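Local coordinates for protein putative nucleoside-diphosphate-sugar epimerase (Staphylococcus aureus subsp. aureus, PDB 3E48) that is of unknown function but probably binds a dinucleotide cofactor in a Rossmann-type domain and may act on a nucleoside-diphosphate sugar, at residues 87-92 / 99-104. Residues are numbered along the deposited sequence; the frame is centred on the assembly and turned at random.
Sequences ENLVYA and AHIIFI
Leu89, on the helix 84-96, drops its side chain onto Ile101 and Phe103 of the strand 100-106. Helix and strand follow one another in the chain and form the second half of a beta-alpha-beta crossover: the chain leaves strand 68-71, passes through the short helix 79-82 and helix 84-96, and returns in strand 100-106, parallel to 68-71 and paired with it, as expected of a Rossmann-type NAD(P)H-binding domain.

From CB of Leu89, which points toward strand 100-106, the side chain runs down from the helix with CG anti to the backbone N (chi1 168°), and CG itself lies 4.0 Å from CD1 of Ile101. Here the two side chains meet tip to tip, Ile101 reaching up from the strand with its own extended CG1-CD1 arm. Beyond CG the leucine forks. Its CD1 stays with the same methyl, 4.1 Å from Ile101 CD1, while CD2 lies between Ile101 and Phe103, 4.1 Å from CG2 of Ile101 and against the ring of Phe103.

No hydrogen bond links the two segments; the contact is apolar and buried. Val69 and Phe71 of the neighbouring strand also touch Leu89, as does Phe63 of helix 56-63, so the leucine packs over two adjacent strands. Phe103 extends the layer toward helix 118-131, touching Tyr120 and Ala124. The leucine does not lie on the face of that ring: CD2 arrives at its edge, in the ring plane, 3.9 Å from Phe103 CD1.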
loop_
_atom_site.group_PDB
_atom_site.type_symbol
_atom_site.label_atom_id
_atom_site.label_comp_id
_atom_site.label_asym_id
_atom_site.label_seq_id
_atom_site.Cartn_x
_atom_site.Cartn_y
_atom_site.Cartn_z
ATOM N N GLU B 87 6.280 -3.221 10.836
ATOM C CA GLU B 87 7.732 -3.143 10.843
ATOM C C GLU B 87 8.228 -4.061 11.953
ATOM O O GLU B 87 9.175 -4.813 11.760
ATOM C CB GLU B 87 8.214 -1.715 11.118
ATOM C CG GLU B 87 8.116 -0.747 9.939
ATOM C CD GLU B 87 9.067 -1.080 8.804
ATOM O OE1 GLU B 87 10.171 -1.596 9.072
ATOM O OE2 GLU B 87 8.726 -0.805 7.636
ATOM N N ASN B 88 7.579 -4.008 13.111
ATOM C CA ASN B 88 7.998 -4.843 14.223
ATOM C C ASN B 88 7.751 -6.315 13.941
ATOM O O ASN B 88 8.553 -7.170 14.318
ATOM C CB ASN B 88 7.310 -4.399 15.513
ATOM C CG ASN B 88 7.835 -3.063 16.008
ATOM O OD1 ASN B 88 8.927 -2.637 15.618
ATOM N ND2 ASN B 88 7.075 -2.402 16.876
ATOM N N LEU B 89 6.643 -6.610 13.270
ATOM C CA LEU B 89 6.322 -7.990 12.919
ATOM C C LEU B 89 7.470 -8.598 12.116
ATOM O O LEU B 89 7.988 -9.659 12.465
ATOM C CB LEU B 89 5.039 -8.032 12.088
ATOM C CG LEU B 89 4.702 -9.356 11.404
ATOM C CD1 LEU B 89 4.446 -10.452 12.442
ATOM C CD2 LEU B 89 3.466 -9.147 10.530
ATOM N N VAL B 90 7.868 -7.915 11.045
ATOM C CA VAL B 90 8.949 -8.397 10.188
ATOM C C VAL B 90 10.293 -8.459 10.912
ATOM O O VAL B 90 11.026 -9.440 10.781
ATOM C CB VAL B 90 9.099 -7.518 8.924
ATOM C CG1 VAL B 90 10.308 -7.968 8.115
ATOM C CG2 VAL B 90 7.836 -7.616 8.077
ATOM N N TYR B 91 10.619 -7.416 11.670
ATOM C CA TYR B 91 11.883 -7.381 12.390
ATOM C C TYR B 91 11.999 -8.531 13.377
ATOM O O TYR B 91 13.029 -9.205 13.439
ATOM C CB TYR B 91 12.033 -6.058 13.138
ATOM C CG TYR B 91 13.321 -5.947 13.922
ATOM C CD1 TYR B 91 13.443 -6.518 15.187
ATOM C CD2 TYR B 91 14.423 -5.283 13.391
ATOM C CE1 TYR B 91 14.627 -6.428 15.904
ATOM C CE2 TYR B 91 15.616 -5.185 14.100
ATOM C CZ TYR B 91 15.710 -5.760 15.358
ATOM O OH TYR B 91 16.876 -5.655 16.078
ATOM N N ALA B 92 10.939 -8.746 14.149
ATOM C CA ALA B 92 10.930 -9.808 15.149
ATOM C C ALA B 92 10.924 -11.190 14.510
ATOM O O ALA B 92 11.547 -12.116 15.031
ATOM C CB ALA B 92 9.728 -9.651 16.070
ATOM N N ALA B 99 9.576 -18.798 10.618
ATOM C CA ALA B 99 9.633 -19.237 9.228
ATOM C C ALA B 99 8.461 -18.851 8.343
ATOM O O ALA B 99 8.593 -18.828 7.119
ATOM C CB ALA B 99 9.819 -20.748 9.179
ATOM N N HIS B 100 7.315 -18.559 8.941
ATOM C CA HIS B 100 6.160 -18.211 8.134
ATOM C C HIS B 100 5.227 -17.260 8.855
ATOM O O HIS B 100 5.031 -17.362 10.066
ATOM C CB HIS B 100 5.411 -19.488 7.739
ATOM C CG HIS B 100 4.497 -19.308 6.570
ATOM N ND1 HIS B 100 3.228 -18.789 6.691
ATOM C CD2 HIS B 100 4.692 -19.525 5.246
ATOM C CE1 HIS B 100 2.678 -18.692 5.495
ATOM N NE2 HIS B 100 3.544 -19.131 4.599
ATOM N N ILE B 101 4.651 -16.330 8.100
ATOM C CA ILE B 101 3.726 -15.358 8.661
ATOM C C ILE B 101 2.405 -15.407 7.903
ATOM O O ILE B 101 2.386 -15.352 6.677
ATOM C CB ILE B 101 4.272 -13.909 8.554
ATOM C CG1 ILE B 101 5.488 -13.729 9.470
ATOM C CG2 ILE B 101 3.169 -12.912 8.918
ATOM C CD1 ILE B 101 6.234 -12.414 9.255
ATOM N N ILE B 102 1.306 -15.547 8.637
ATOM C CA ILE B 102 -0.016 -15.533 8.029
ATOM C C ILE B 102 -0.552 -14.175 8.465
ATOM O O ILE B 102 -0.777 -13.945 9.653
ATOM C CB ILE B 102 -0.912 -16.672 8.569
ATOM C CG1 ILE B 102 -0.293 -18.027 8.203
ATOM C CG2 ILE B 102 -2.322 -16.548 7.984
ATOM C CD1 ILE B 102 -1.034 -19.244 8.759
ATOM N N PHE B 103 -0.723 -13.267 7.509
ATOM C CA PHE B 103 -1.183 -11.912 7.810
ATOM C C PHE B 103 -2.654 -11.730 7.469
ATOM O O PHE B 103 -3.071 -11.995 6.347
ATOM C CB PHE B 103 -0.342 -10.898 7.027
ATOM C CG PHE B 103 -0.571 -9.469 7.430
ATOM C CD1 PHE B 103 0.292 -8.835 8.317
ATOM C CD2 PHE B 103 -1.648 -8.755 6.922
ATOM C CE1 PHE B 103 0.087 -7.501 8.694
ATOM C CE2 PHE B 103 -1.864 -7.416 7.293
ATOM C CZ PHE B 103 -0.993 -6.794 8.180
ATOM N N ILE B 104 -3.438 -11.283 8.447
ATOM C CA ILE B 104 -4.870 -11.070 8.243
ATOM C C ILE B 104 -5.149 -9.608 7.885
ATOM O O ILE B 104 -5.251 -8.759 8.768
ATOM C CB ILE B 104 -5.670 -11.416 9.513
ATOM C CG1 ILE B 104 -5.324 -12.836 9.980
ATOM C CG2 ILE B 104 -7.165 -11.277 9.232
ATOM C CD1 ILE B 104 -5.622 -13.917 8.970
#